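PDB 5L9S: ABC transporter, substrate binding protein (Mannopine), which probably serves as the periplasmic solute-binding component of an ABC transporter that takes up the opine mannopine, here in an open form without ligand. Local coordinates for residues A8-T13 and G39-K44; Q107-L112 and W210-K215; G138-P143 and D179-S184; N144-W149 and W188-D193; F232-R237 and I303-Q308. One frame throughout, in Å; residues are numbered along the deposited sequence.

Contact 1. Residues A8-T13 and G39-K44; sequences ATTGGT and GTDAEK
The backbone joins at one amide: Gly-39 N donates to Thr-9 O at 3.2 Å, in the carbonyl plane but bent to 137° at the hydrogen. The contact lies at the C-terminal ends of two adjacent parallel strands, 4-9 and 33-38, which helix 12-30 links in a beta-alpha-beta unit. This is part of the alpha/beta architecture of periplasmic binding proteins. The Gly-39 bond follows the strand pairing, in which Thr-9 also bonds with Val-37. Just beyond it, Thr-10 CA directs its hydrogen at Gly-39 O, 3.2 Å away and almost in line at 176°.

Thr-9, the last residue of its strand, accepts from Gly-11 N through OG1 in an ST turn. Thr-40 is the N-cap of helix 41-53. It forms a capping box with Glu-43: Glu-43 N donates to Thr-40 OG1 at 3.2 Å, and Thr-40 N meets Glu-43 OE2 at 3.1 Å from above the carboxylate plane.

Thr-10 and Lys-44 carry the largest shares of the contact. The Lys-44 chain bends at chi2, chi3 and chi4 and curls along the end of the first strand. Lys-44 CG packs on Ala-8 CB at 3.9 Å, and Lys-44 CD passes Thr-9 O. Lys-44 NZ makes a weak bond to Leu-63 O on strand 61-65. Thr-10 holds CG2 beside its own backbone N, and its side chain crosses Asp-41 and Lys-44 obliquely. Thr-10 CG2 lies 3.6 Å from Lys-44 NZ, which is itself 3.3 Å from Asp-41 OD1 in a salt bridge.

Contact 2. Residues Q107-L112 and W210-K215; sequences QSTSTL and WLTRAK
Leu-211, Trp-210 and Leu-112 carry this contact, where strand 206-210 passes directly into helix 211-219 and the helix start is held to strand 103-116, in the alpha/beta fold of periplasmic binding proteins. Trp-210, at the helix N-cap position, forms an antiparallel non-hydrogen-bonded pair with Thr-111. Their side chains lie side by side on one sheet face. Thr-111 OG1 sits in the plane of the indole at its edge, 3.5 Å from Trp-210 CD1.

Leu-211 begins the helix and still bonds to the strand. Its N donates to Ser-110 O at 3.0 Å and 168°, with the donor above the carbonyl plane. Leu-211 CG is anti to the backbone N (chi1 -174°), which spreads both methyls over the strand. Leu-211 CD2 lies against Ser-110 CB at 4.1 Å, while Leu-211 CD1 meets Leu-112 CD2, also at 4.1 Å. The two leucines cross obliquely.

The axes of segments 107-112 and 211-215 approach to 8.0 Å and run at 74°. Strand 224-240 borders strand 103-116: Thr-109 and Thr-111 bond to it through their backbones, and Leu-211 touches its Trp-226. The Trp-210 indole meets Trp-189 edge-to-face, and Arg-213 forms a salt bridge with Asp-193 of helix 192-200.

Contact 3. Residues G138-P143 and D179-S184; sequences GARSFP and DELRDS
Leu-181 stands across two side chains of strand 140-143 and crosses each at about a right angle. Its CG is anti to the backbone N (chi1 -162°), so the two methyls fork toward the strand. Leu-181 CD1 rests on the aliphatic part of Arg-140, 3.8 Å from Arg-140 CG. Leu-181 CD2 touches the rim of Phe-142 near the ring plane, 3.7 Å from Phe-142 CE2. Arg-140 and Phe-142 lie on the same side of the strand, and Leu-181 bridges them.

The backbone link is one bond: Arg-140 N donates to Ser-184 O at 2.9 Å and 165°, from above the carbonyl plane. Ser-184 follows helix 171-181, the last helix of the beta-alpha-beta crossover from strand 140-143 to its parallel neighbour 185-189. The bond therefore sits where that pairing starts. Ser-184 CB also packs on Arg-140 CG at 4.1 Å.

The Arg-140 chain bends at chi2 and chi3 and folds its guanidinium back toward its own chain. Arg-140 NH2 bonds to Gly-138 O at 3.1 Å and to Phe-136 O, and NH1 bonds to Met-130 O. The buried arginine thus divides its roles. Its methylenes supply apolar surface to Leu-181, and its charged end is met by carbonyl oxygens, which probably stabilise the charge.

Contact 4. Residues N144-W149 and W188-D193; sequences NFDDPW and WWRTGD
This contact closes the C-terminal ends of two parallel strands, 140-143 and 185-189, where each segment leaves the sheet for a helix. The backbones stay joined by one bond near the end of this pairing: Asn-144 N donates to Trp-189 O at 2.8 Å and 169°, with the donor above the carbonyl plane. Beside it, Asn-144 CB packs on Trp-188 CB at 3.7 Å. Asn-144 CG is anti to the backbone N (chi1 172°), and OD1 accepts from Trp-321 NE1 of helix 307-325.

Phe-145 and Trp-189 run side by side, both with CG in the crowded position between the backbone N and the carbonyl carbon. Their rings form an offset edge-to-face pair. The Phe-145 edge points at the face of the Trp-189 six-membered ring, with centroids 5.4 Å apart and planes at 87°. Phe-145 CE2 reaches Trp-189 CZ3 at 3.7 Å. The indole is fixed further by its NE1 bond to Gln-208 O.

Arg-190 runs alongside the loop on its solvent-exposed part. Its chain is bent, with Arg-190 CG and CD each 3.5 Å from Asn-144 O. The backbone at Phe-145 CA lies over one face of the guanidinium. At the tip, Arg-190 NH2 forms a salt bridge with Asp-146 OD2 at 3.1 Å, a weak hydrogen bond.

Asp-147 OD1 then accepts from Trp-149 N through its anti lone pair and caps the turn into helix 149-158. Pro-148 and Trp-149 lean on helix 307-325, while Thr-191 leads the other segment into helix 192-200.

Contact 5. Residues F232-R237 and I303-Q308; sequences FLVGDR and IVPDAQ
Phe-232 opens the contact as the bridge partner of Ile-303, in a single beta bridge with CA atoms 4.8 Å apart. Its CG is anti to the carbonyl carbon (chi1 -55°), and the ring lies alongside the isoleucine, pointing the same way. Phe-232 CD1 meets Ile-303 CB at 3.6 Å and Ile-303 CG2 at 3.7 Å. The CA-H of Phe-232 also faces Ile-303 O.

Leu-233 supplies the bond. Its N donates to Ile-303 O at 3.0 Å and 162°, nearly along the C=O axis. Its own carbonyl turns to the next residues of the second segment: Leu-233 O lies 3.3 Å from Pro-305 CD and 4.1 Å from Val-304 CG2. The Val-234 side chain crosses Pro-305 obliquely, with Val-234 CG2 4.2 Å from Pro-305 CD. Past this point the segments part, and Asp-306 OD1 accepts a weak bond from Trp-309 N, capping helix 307-325.

The long strands 103-116 and 224-240 run antiparallel through the middle of the molecule, consistent with the hinge strands of this fold. Residues 303-305 pass along strand 224-240 just before helix 307-325. Trp-149 of helix 149-158 packs against Val-234 and Pro-305, and Phe-232 meets Trp-127.

Contacts 2 and 5 lie nearest the centre of the chain and share the paired strands 103-116 and 224-240. Thr-111 O probably accepts from Phe-232 N between them. Contact 3 is buried yet far from that centre. It joins contact 4 along strands 140-143 and 185-189, one at their start and one near their end. Contact 4 is the surface one and alone has a salt bridge between its segments. Contact 1 is partly buried, at comparable strand ends about 33 Å from contact 3, centre to centre. Each contact has one backbone bond. Side chains differ: apolar in 5, leucines with serine and threonine in 2, arginine methylenes in 3, ion pairs in 1 and 4.

Contact 1. Residues A8-T13 and G39-K44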
# COMPACT_ATOMS: atom_id res chain seq x y z
N ALA A 8 1.35 -15.79 8.81
CA ALA A 8 2.59 -15.04 9.02
C ALA A 8 2.39 -13.56 8.68
O ALA A 8 1.79 -13.22 7.66
CB ALA A 8 3.71 -15.63 8.20
N THR A 9 2.88 -12.68 9.58
CA THR A 9 2.81 -11.22 9.47
C THR A 9 4.21 -10.66 9.80
O THR A 9 5.10 -11.44 10.17
CB THR A 9 1.72 -10.62 10.43
OG1 THR A 9 2.14 -10.73 11.79
CG2 THR A 9 0.34 -11.25 10.26
N THR A 10 4.40 -9.32 9.70
CA THR A 10 5.66 -8.65 10.05
C THR A 10 5.80 -8.54 11.57
O THR A 10 6.88 -8.20 12.06
CB THR A 10 5.83 -7.30 9.37
OG1 THR A 10 4.70 -6.47 9.69
CG2 THR A 10 6.04 -7.42 7.87
N GLY A 11 4.72 -8.87 12.30
CA GLY A 11 4.67 -8.85 13.76
C GLY A 11 4.37 -7.47 14.31
O GLY A 11 3.81 -6.62 13.60
N GLY A 12 4.72 -7.28 15.57
CA GLY A 12 4.56 -6.02 16.30
C GLY A 12 3.18 -5.40 16.34
O GLY A 12 2.20 -6.06 16.70
N THR A 13 3.12 -4.11 16.01
CA THR A 13 1.93 -3.24 16.01
C THR A 13 0.89 -3.72 15.00
O THR A 13 -0.30 -3.69 15.30
CB THR A 13 2.38 -1.78 15.81
OG1 THR A 13 2.81 -1.30 17.08
CG2 THR A 13 1.27 -0.88 15.28
N GLY A 39 8.04 -12.28 11.10
CA GLY A 39 9.24 -12.21 10.28
C GLY A 39 9.16 -11.08 9.27
O GLY A 39 8.08 -10.54 9.05
N THR A 40 10.30 -10.72 8.65
CA THR A 40 10.32 -9.68 7.61
C THR A 40 9.69 -10.24 6.33
O THR A 40 9.57 -11.47 6.20
CB THR A 40 11.74 -9.12 7.36
OG1 THR A 40 12.55 -10.09 6.68
CG2 THR A 40 12.43 -8.64 8.64
N ASP A 41 9.29 -9.36 5.39
CA ASP A 41 8.69 -9.76 4.11
C ASP A 41 9.61 -10.67 3.34
O ASP A 41 9.13 -11.66 2.79
CB ASP A 41 8.27 -8.54 3.27
CG ASP A 41 7.35 -7.58 4.02
OD1 ASP A 41 6.12 -7.81 3.99
OD2 ASP A 41 7.86 -6.63 4.65
N ALA A 42 10.94 -10.39 3.33
CA ALA A 42 11.96 -11.23 2.65
C ALA A 42 12.14 -12.58 3.33
O ALA A 42 12.30 -13.59 2.64
CB ALA A 42 13.29 -10.51 2.56
N GLU A 43 12.12 -12.60 4.69
CA GLU A 43 12.23 -13.82 5.50
C GLU A 43 11.05 -14.74 5.22
O GLU A 43 11.24 -15.95 5.07
CB GLU A 43 12.20 -13.48 6.99
CG GLU A 43 13.54 -13.24 7.65
CD GLU A 43 13.33 -13.00 9.13
OE1 GLU A 43 13.28 -14.00 9.89
OE2 GLU A 43 13.08 -11.83 9.51
N LYS A 44 9.82 -14.16 5.20
CA LYS A 44 8.55 -14.84 4.95
C LYS A 44 8.53 -15.48 3.56
O LYS A 44 8.26 -16.67 3.46
CB LYS A 44 7.38 -13.87 5.11
CG LYS A 44 6.75 -13.89 6.49
CD LYS A 44 6.37 -12.51 6.97
CE LYS A 44 5.28 -11.85 6.18
NZ LYS A 44 5.63 -10.43 5.90

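Contact 2. Residues Q107-L112 and W210-K215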
# COMPACT_ATOMS: atom_id res chain seq x y z
N GLN A 107 -5.43 -4.35 3.47
CA GLN A 107 -5.52 -2.91 3.66
C GLN A 107 -4.57 -2.22 2.70
O GLN A 107 -3.61 -2.84 2.26
CB GLN A 107 -5.21 -2.52 5.13
CG GLN A 107 -3.93 -3.12 5.71
CD GLN A 107 -2.61 -2.51 5.31
OE1 GLN A 107 -1.56 -3.10 5.61
NE2 GLN A 107 -2.58 -1.36 4.64
N SER A 108 -4.80 -0.92 2.42
CA SER A 108 -3.92 -0.16 1.52
C SER A 108 -3.43 1.14 2.15
O SER A 108 -4.06 1.73 3.02
CB SER A 108 -4.58 0.09 0.16
OG SER A 108 -4.80 -1.09 -0.59
N THR A 109 -2.27 1.57 1.72
CA THR A 109 -1.62 2.73 2.26
C THR A 109 -1.40 3.69 1.10
O THR A 109 -1.30 3.27 -0.05
CB THR A 109 -0.40 2.26 3.10
OG1 THR A 109 -0.93 1.87 4.37
CG2 THR A 109 0.60 3.35 3.35
N SER A 110 -1.39 4.98 1.41
CA SER A 110 -1.21 6.01 0.41
C SER A 110 0.18 6.62 0.41
O SER A 110 0.83 6.73 1.45
CB SER A 110 -2.26 7.10 0.58
OG SER A 110 -3.58 6.64 0.34
N THR A 111 0.65 6.98 -0.78
CA THR A 111 1.88 7.71 -1.04
C THR A 111 1.32 8.88 -1.83
O THR A 111 0.68 8.69 -2.85
CB THR A 111 2.95 6.88 -1.81
OG1 THR A 111 3.20 5.64 -1.14
CG2 THR A 111 4.27 7.61 -1.91
N LEU A 112 1.42 10.07 -1.26
CA LEU A 112 0.81 11.23 -1.87
C LEU A 112 1.65 12.49 -1.78
O LEU A 112 2.73 12.49 -1.18
CB LEU A 112 -0.59 11.48 -1.25
CG LEU A 112 -0.85 11.25 0.26
CD1 LEU A 112 0.09 12.06 1.16
CD2 LEU A 112 -2.25 11.59 0.58
N TRP A 210 4.67 9.23 2.61
CA TRP A 210 3.60 8.30 2.98
C TRP A 210 2.57 9.05 3.82
O TRP A 210 2.94 9.83 4.71
CB TRP A 210 4.13 7.11 3.80
CG TRP A 210 5.07 6.15 3.11
CD1 TRP A 210 4.94 5.63 1.86
CD2 TRP A 210 6.23 5.53 3.69
NE1 TRP A 210 6.01 4.80 1.58
CE2 TRP A 210 6.81 4.70 2.70
CE3 TRP A 210 6.86 5.62 4.95
CZ2 TRP A 210 7.96 3.94 2.93
CZ3 TRP A 210 8.00 4.85 5.19
CH2 TRP A 210 8.55 4.04 4.18
N LEU A 211 1.26 8.80 3.58
CA LEU A 211 0.18 9.38 4.38
C LEU A 211 0.36 9.12 5.88
O LEU A 211 0.09 10.02 6.68
CB LEU A 211 -1.20 8.89 3.91
CG LEU A 211 -2.45 9.52 4.56
CD1 LEU A 211 -2.37 11.04 4.60
CD2 LEU A 211 -3.70 9.07 3.86
N THR A 212 0.87 7.95 6.26
CA THR A 212 1.16 7.56 7.65
C THR A 212 2.11 8.56 8.33
O THR A 212 1.84 8.99 9.46
CB THR A 212 1.69 6.11 7.66
OG1 THR A 212 0.58 5.26 7.38
CG2 THR A 212 2.30 5.69 9.00
N ARG A 213 3.19 8.95 7.62
CA ARG A 213 4.18 9.89 8.13
C ARG A 213 3.66 11.35 8.10
O ARG A 213 4.03 12.12 8.98
CB ARG A 213 5.55 9.74 7.42
CG ARG A 213 6.14 8.32 7.35
CD ARG A 213 6.00 7.49 8.62
NE ARG A 213 7.11 7.66 9.56
CZ ARG A 213 8.07 6.76 9.79
NH1 ARG A 213 9.01 7.01 10.69
NH2 ARG A 213 8.05 5.59 9.19
N ALA A 214 2.79 11.71 7.13
CA ALA A 214 2.17 13.03 7.04
C ALA A 214 1.19 13.22 8.20
O ALA A 214 1.16 14.29 8.79
CB ALA A 214 1.46 13.19 5.71
N LYS A 215 0.42 12.17 8.53
CA LYS A 215 -0.54 12.10 9.64
C LYS A 215 0.16 12.34 10.96
O LYS A 215 -0.36 13.08 11.79
CB LYS A 215 -1.15 10.70 9.70
CG LYS A 215 -2.53 10.59 9.13
CD LYS A 215 -3.19 9.31 9.64
CE LYS A 215 -4.24 8.78 8.69
NZ LYS A 215 -3.69 8.18 7.44

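Contact 3. Residues G138-P143 and D179-S184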
# COMPACT_ATOMS: atom_id res chain seq x y z
N GLY A 138 10.11 26.54 -3.27
CA GLY A 138 10.67 25.72 -2.20
C GLY A 138 11.37 24.46 -2.69
O GLY A 138 11.42 24.16 -3.89
N ALA A 139 11.90 23.71 -1.73
CA ALA A 139 12.61 22.47 -1.98
C ALA A 139 11.62 21.30 -2.11
O ALA A 139 10.63 21.25 -1.36
CB ALA A 139 13.58 22.24 -0.85
N ARG A 140 11.86 20.39 -3.10
CA ARG A 140 11.03 19.19 -3.27
C ARG A 140 11.68 17.99 -2.58
O ARG A 140 12.86 18.01 -2.24
CB ARG A 140 10.70 18.84 -4.75
CG ARG A 140 10.33 19.95 -5.73
CD ARG A 140 8.92 20.48 -5.64
NE ARG A 140 8.99 21.81 -5.05
CZ ARG A 140 8.19 22.84 -5.32
NH1 ARG A 140 7.21 22.72 -6.20
NH2 ARG A 140 8.39 23.99 -4.72
N SER A 141 10.90 16.95 -2.38
CA SER A 141 11.35 15.70 -1.77
C SER A 141 10.66 14.52 -2.42
O SER A 141 9.44 14.56 -2.64
CB SER A 141 11.11 15.70 -0.26
OG SER A 141 11.44 14.44 0.31
N PHE A 142 11.43 13.49 -2.77
CA PHE A 142 10.88 12.26 -3.36
C PHE A 142 11.55 11.11 -2.68
O PHE A 142 12.72 11.25 -2.32
CB PHE A 142 11.21 12.16 -4.85
CG PHE A 142 10.29 12.86 -5.81
CD1 PHE A 142 9.00 12.40 -6.04
CD2 PHE A 142 10.73 13.97 -6.53
CE1 PHE A 142 8.15 13.05 -6.94
CE2 PHE A 142 9.88 14.62 -7.43
CZ PHE A 142 8.60 14.15 -7.63
N PRO A 143 10.90 9.92 -2.56
CA PRO A 143 11.62 8.77 -2.00
C PRO A 143 12.72 8.29 -2.94
O PRO A 143 12.65 8.43 -4.16
CB PRO A 143 10.55 7.69 -1.85
CG PRO A 143 9.47 8.08 -2.77
CD PRO A 143 9.51 9.57 -2.93
N ASP A 179 14.01 15.42 -14.88
CA ASP A 179 15.19 16.26 -15.11
C ASP A 179 14.88 17.75 -14.91
O ASP A 179 15.72 18.48 -14.38
CB ASP A 179 15.82 15.99 -16.51
CG ASP A 179 16.62 14.69 -16.66
OD1 ASP A 179 17.46 14.39 -15.77
OD2 ASP A 179 16.48 14.02 -17.72
N GLU A 180 13.65 18.20 -15.29
CA GLU A 180 13.18 19.58 -15.13
C GLU A 180 13.12 19.97 -13.65
O GLU A 180 13.35 21.14 -13.32
CB GLU A 180 11.77 19.76 -15.71
CG GLU A 180 11.64 19.53 -17.20
CD GLU A 180 10.24 19.78 -17.74
OE1 GLU A 180 9.97 19.33 -18.88
OE2 GLU A 180 9.41 20.40 -17.03
N LEU A 181 12.78 19.01 -12.78
CA LEU A 181 12.62 19.23 -11.35
C LEU A 181 13.84 18.91 -10.48
O LEU A 181 13.98 19.52 -9.42
CB LEU A 181 11.39 18.42 -10.86
CG LEU A 181 10.77 18.82 -9.51
CD1 LEU A 181 10.23 20.27 -9.54
CD2 LEU A 181 9.68 17.85 -9.12
N ARG A 182 14.69 17.96 -10.92
CA ARG A 182 15.83 17.35 -10.22
C ARG A 182 16.73 18.35 -9.40
O ARG A 182 17.18 17.95 -8.32
CB ARG A 182 16.66 16.46 -11.20
CG ARG A 182 18.11 16.86 -11.52
CD ARG A 182 18.96 15.64 -11.85
NE ARG A 182 19.25 14.83 -10.66
CZ ARG A 182 19.79 13.62 -10.67
NH1 ARG A 182 20.10 13.03 -11.82
NH2 ARG A 182 20.02 12.97 -9.53
N ASP A 183 16.94 19.62 -9.87
CA ASP A 183 17.73 20.64 -9.16
C ASP A 183 17.06 21.16 -7.88
O ASP A 183 17.74 21.59 -6.95
CB ASP A 183 18.08 21.80 -10.10
CG ASP A 183 19.54 22.22 -10.08
OD1 ASP A 183 20.34 21.56 -9.37
OD2 ASP A 183 19.89 23.19 -10.79
N SER A 184 15.72 21.12 -7.85
CA SER A 184 14.88 21.54 -6.72
C SER A 184 14.73 20.46 -5.63
O SER A 184 14.35 20.78 -4.50
CB SER A 184 13.51 21.97 -7.23
OG SER A 184 13.67 22.97 -8.22

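Contact 4. Residues N144-W149 and W188-D193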
# COMPACT_ATOMS: atom_id res chain seq x y z
N ASN A 144 13.76 7.77 -2.34
CA ASN A 144 14.87 7.18 -3.05
C ASN A 144 15.12 5.80 -2.50
O ASN A 144 16.08 5.54 -1.76
CB ASN A 144 16.12 8.07 -3.08
CG ASN A 144 17.34 7.39 -3.65
OD1 ASN A 144 17.29 6.73 -4.71
ND2 ASN A 144 18.44 7.47 -2.92
N PHE A 145 14.17 4.93 -2.78
CA PHE A 145 14.26 3.51 -2.50
C PHE A 145 14.27 2.87 -3.89
O PHE A 145 13.96 3.56 -4.88
CB PHE A 145 13.17 2.98 -1.54
CG PHE A 145 11.79 3.59 -1.55
CD1 PHE A 145 11.03 3.64 -2.72
CD2 PHE A 145 11.19 4.00 -0.35
CE1 PHE A 145 9.73 4.14 -2.70
CE2 PHE A 145 9.89 4.49 -0.34
CZ PHE A 145 9.16 4.55 -1.51
N ASP A 146 14.75 1.62 -3.97
CA ASP A 146 15.03 0.87 -5.19
C ASP A 146 13.95 0.90 -6.29
O ASP A 146 14.34 0.97 -7.46
CB ASP A 146 15.44 -0.57 -4.86
CG ASP A 146 16.85 -0.64 -4.28
OD1 ASP A 146 17.80 -0.15 -4.94
OD2 ASP A 146 17.00 -1.20 -3.18
N ASP A 147 12.64 0.88 -5.98
CA ASP A 147 11.70 0.98 -7.10
C ASP A 147 11.18 2.40 -7.27
O ASP A 147 10.54 2.94 -6.35
CB ASP A 147 10.55 -0.06 -7.07
CG ASP A 147 9.87 -0.33 -8.42
OD1 ASP A 147 9.59 0.65 -9.15
OD2 ASP A 147 9.53 -1.50 -8.71
N PRO A 148 11.42 3.00 -8.45
CA PRO A 148 10.97 4.39 -8.69
C PRO A 148 9.59 4.56 -9.36
O PRO A 148 9.24 5.68 -9.75
CB PRO A 148 12.04 4.87 -9.66
CG PRO A 148 12.32 3.68 -10.52
CD PRO A 148 12.20 2.50 -9.61
N TRP A 149 8.84 3.47 -9.58
CA TRP A 149 7.61 3.54 -10.37
C TRP A 149 6.65 4.68 -9.96
O TRP A 149 6.06 5.30 -10.86
CB TRP A 149 6.89 2.19 -10.44
CG TRP A 149 6.12 1.76 -9.23
CD1 TRP A 149 6.55 0.94 -8.21
CD2 TRP A 149 4.75 2.10 -8.92
NE1 TRP A 149 5.54 0.76 -7.29
CE2 TRP A 149 4.43 1.46 -7.71
CE3 TRP A 149 3.77 2.90 -9.55
CZ2 TRP A 149 3.15 1.54 -7.14
CZ3 TRP A 149 2.52 2.99 -8.98
CH2 TRP A 149 2.20 2.29 -7.82
N TRP A 188 16.09 13.24 -0.81
CA TRP A 188 15.84 11.95 -1.44
C TRP A 188 15.77 10.97 -0.28
O TRP A 188 16.77 10.36 0.09
CB TRP A 188 16.97 11.58 -2.39
CG TRP A 188 17.00 12.38 -3.66
CD1 TRP A 188 17.93 13.31 -4.01
CD2 TRP A 188 16.11 12.25 -4.78
NE1 TRP A 188 17.66 13.79 -5.27
CE2 TRP A 188 16.56 13.14 -5.78
CE3 TRP A 188 14.99 11.44 -5.05
CZ2 TRP A 188 15.91 13.29 -7.01
CZ3 TRP A 188 14.36 11.57 -6.28
CH2 TRP A 188 14.81 12.49 -7.24
N TRP A 189 14.60 10.91 0.36
CA TRP A 189 14.39 10.08 1.55
C TRP A 189 14.36 8.56 1.27
O TRP A 189 13.64 8.08 0.39
CB TRP A 189 13.15 10.52 2.35
CG TRP A 189 11.81 10.38 1.67
CD1 TRP A 189 11.15 11.35 0.98
CD2 TRP A 189 10.91 9.27 1.77
NE1 TRP A 189 9.90 10.91 0.62
CE2 TRP A 189 9.73 9.63 1.08
CE3 TRP A 189 10.99 7.98 2.33
CZ2 TRP A 189 8.65 8.75 0.93
CZ3 TRP A 189 9.91 7.12 2.20
CH2 TRP A 189 8.76 7.51 1.50
N ARG A 190 15.11 7.80 2.06
CA ARG A 190 15.14 6.35 1.91
C ARG A 190 14.20 5.69 2.93
O ARG A 190 13.60 4.65 2.65
CB ARG A 190 16.58 5.82 1.99
CG ARG A 190 16.72 4.41 1.44
CD ARG A 190 18.06 4.14 0.76
NE ARG A 190 17.87 3.41 -0.49
CZ ARG A 190 17.51 2.13 -0.59
NH1 ARG A 190 17.31 1.40 0.50
NH2 ARG A 190 17.36 1.57 -1.78
N THR A 191 14.02 6.37 4.08
CA THR A 191 13.19 5.96 5.22
C THR A 191 12.09 7.00 5.50
O THR A 191 12.25 8.18 5.19
CB THR A 191 14.16 5.85 6.45
OG1 THR A 191 15.17 4.89 6.17
CG2 THR A 191 13.49 5.47 7.74
N GLY A 192 11.01 6.55 6.15
CA GLY A 192 9.93 7.41 6.62
C GLY A 192 10.44 8.40 7.64
O GLY A 192 10.05 9.58 7.61
N ASP A 193 11.38 7.96 8.50
CA ASP A 193 12.02 8.82 9.51
C ASP A 193 12.72 10.02 8.89
O ASP A 193 12.54 11.13 9.40
CB ASP A 193 12.97 8.02 10.42
CG ASP A 193 12.28 6.98 11.30
OD1 ASP A 193 11.38 7.37 12.08
OD2 ASP A 193 12.70 5.79 11.26

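Contact 5. Residues F232-R237 and I303-Q308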
# COMPACT_ATOMS: atom_id res chain seq x y z
N PHE A 232 -1.06 7.45 -4.65
CA PHE A 232 -0.83 6.05 -4.96
C PHE A 232 -1.31 5.16 -3.81
O PHE A 232 -0.75 5.22 -2.70
CB PHE A 232 0.64 5.81 -5.35
CG PHE A 232 1.10 6.71 -6.48
CD1 PHE A 232 0.88 6.36 -7.81
CD2 PHE A 232 1.77 7.90 -6.21
CE1 PHE A 232 1.29 7.21 -8.85
CE2 PHE A 232 2.19 8.74 -7.26
CZ PHE A 232 1.93 8.39 -8.57
N LEU A 233 -2.37 4.37 -4.05
CA LEU A 233 -2.94 3.45 -3.06
C LEU A 233 -2.42 2.06 -3.28
O LEU A 233 -2.82 1.39 -4.22
CB LEU A 233 -4.47 3.48 -3.07
CG LEU A 233 -5.16 2.89 -1.85
CD1 LEU A 233 -4.98 3.76 -0.62
CD2 LEU A 233 -6.62 2.67 -2.12
N VAL A 234 -1.46 1.65 -2.45
CA VAL A 234 -0.77 0.36 -2.54
C VAL A 234 -0.94 -0.36 -1.22
O VAL A 234 -0.66 0.19 -0.16
CB VAL A 234 0.74 0.54 -2.91
CG1 VAL A 234 1.43 -0.81 -3.13
CG2 VAL A 234 0.92 1.41 -4.15
N GLY A 235 -1.34 -1.61 -1.28
CA GLY A 235 -1.48 -2.38 -0.06
C GLY A 235 -0.90 -3.77 -0.03
O GLY A 235 -0.04 -4.14 -0.85
N ASP A 236 -1.35 -4.52 0.98
CA ASP A 236 -0.95 -5.89 1.27
C ASP A 236 -2.06 -6.84 0.92
O ASP A 236 -3.24 -6.52 1.09
CB ASP A 236 -0.60 -6.04 2.78
CG ASP A 236 0.72 -5.42 3.23
OD1 ASP A 236 1.38 -4.73 2.40
OD2 ASP A 236 1.10 -5.62 4.40
N ARG A 237 -1.68 -8.03 0.51
CA ARG A 237 -2.59 -9.12 0.19
C ARG A 237 -2.42 -10.28 1.17
O ARG A 237 -1.31 -10.50 1.67
CB ARG A 237 -2.41 -9.59 -1.27
CG ARG A 237 -2.48 -8.44 -2.28
CD ARG A 237 -2.87 -8.87 -3.68
NE ARG A 237 -4.30 -9.11 -3.71
CZ ARG A 237 -5.19 -8.33 -4.31
NH1 ARG A 237 -4.80 -7.30 -5.05
NH2 ARG A 237 -6.48 -8.62 -4.22
N ILE A 303 -4.55 6.58 -7.78
CA ILE A 303 -3.86 5.71 -8.73
C ILE A 303 -3.67 4.33 -8.08
O ILE A 303 -3.12 4.22 -6.98
CB ILE A 303 -2.49 6.31 -9.19
CG1 ILE A 303 -2.59 7.80 -9.65
CG2 ILE A 303 -1.81 5.44 -10.23
CD1 ILE A 303 -3.50 8.10 -10.71
N VAL A 304 -4.11 3.31 -8.76
CA VAL A 304 -3.97 1.94 -8.29
C VAL A 304 -2.90 1.24 -9.13
O VAL A 304 -2.86 1.47 -10.34
CB VAL A 304 -5.35 1.23 -8.22
CG1 VAL A 304 -5.31 -0.21 -8.69
CG2 VAL A 304 -5.95 1.35 -6.81
N PRO A 305 -1.94 0.49 -8.52
CA PRO A 305 -0.86 -0.10 -9.33
C PRO A 305 -1.29 -1.17 -10.34
O PRO A 305 -2.26 -1.90 -10.10
CB PRO A 305 0.06 -0.73 -8.26
CG PRO A 305 -0.84 -1.04 -7.12
CD PRO A 305 -1.79 0.13 -7.09
N ASP A 306 -0.57 -1.25 -11.46
CA ASP A 306 -0.71 -2.34 -12.43
C ASP A 306 0.46 -3.26 -12.04
O ASP A 306 1.60 -3.02 -12.43
CB ASP A 306 -0.57 -1.85 -13.89
CG ASP A 306 -0.57 -2.94 -14.97
OD1 ASP A 306 -0.56 -4.15 -14.62
OD2 ASP A 306 -0.61 -2.57 -16.18
N ALA A 307 0.17 -4.26 -11.18
CA ALA A 307 1.17 -5.21 -10.69
C ALA A 307 1.83 -5.99 -11.82
O ALA A 307 3.03 -6.25 -11.74
CB ALA A 307 0.54 -6.16 -9.68
N GLN A 308 1.07 -6.34 -12.88
CA GLN A 308 1.63 -7.10 -14.01
C GLN A 308 2.76 -6.34 -14.69
O GLN A 308 3.81 -6.94 -14.94
CB GLN A 308 0.55 -7.47 -15.04
CG GLN A 308 -0.23 -8.74 -14.72
CD GLN A 308 -1.29 -9.03 -15.75
OE1 GLN A 308 -1.52 -8.28 -16.71
NE2 GLN A 308 -2.00 -10.13 -15.55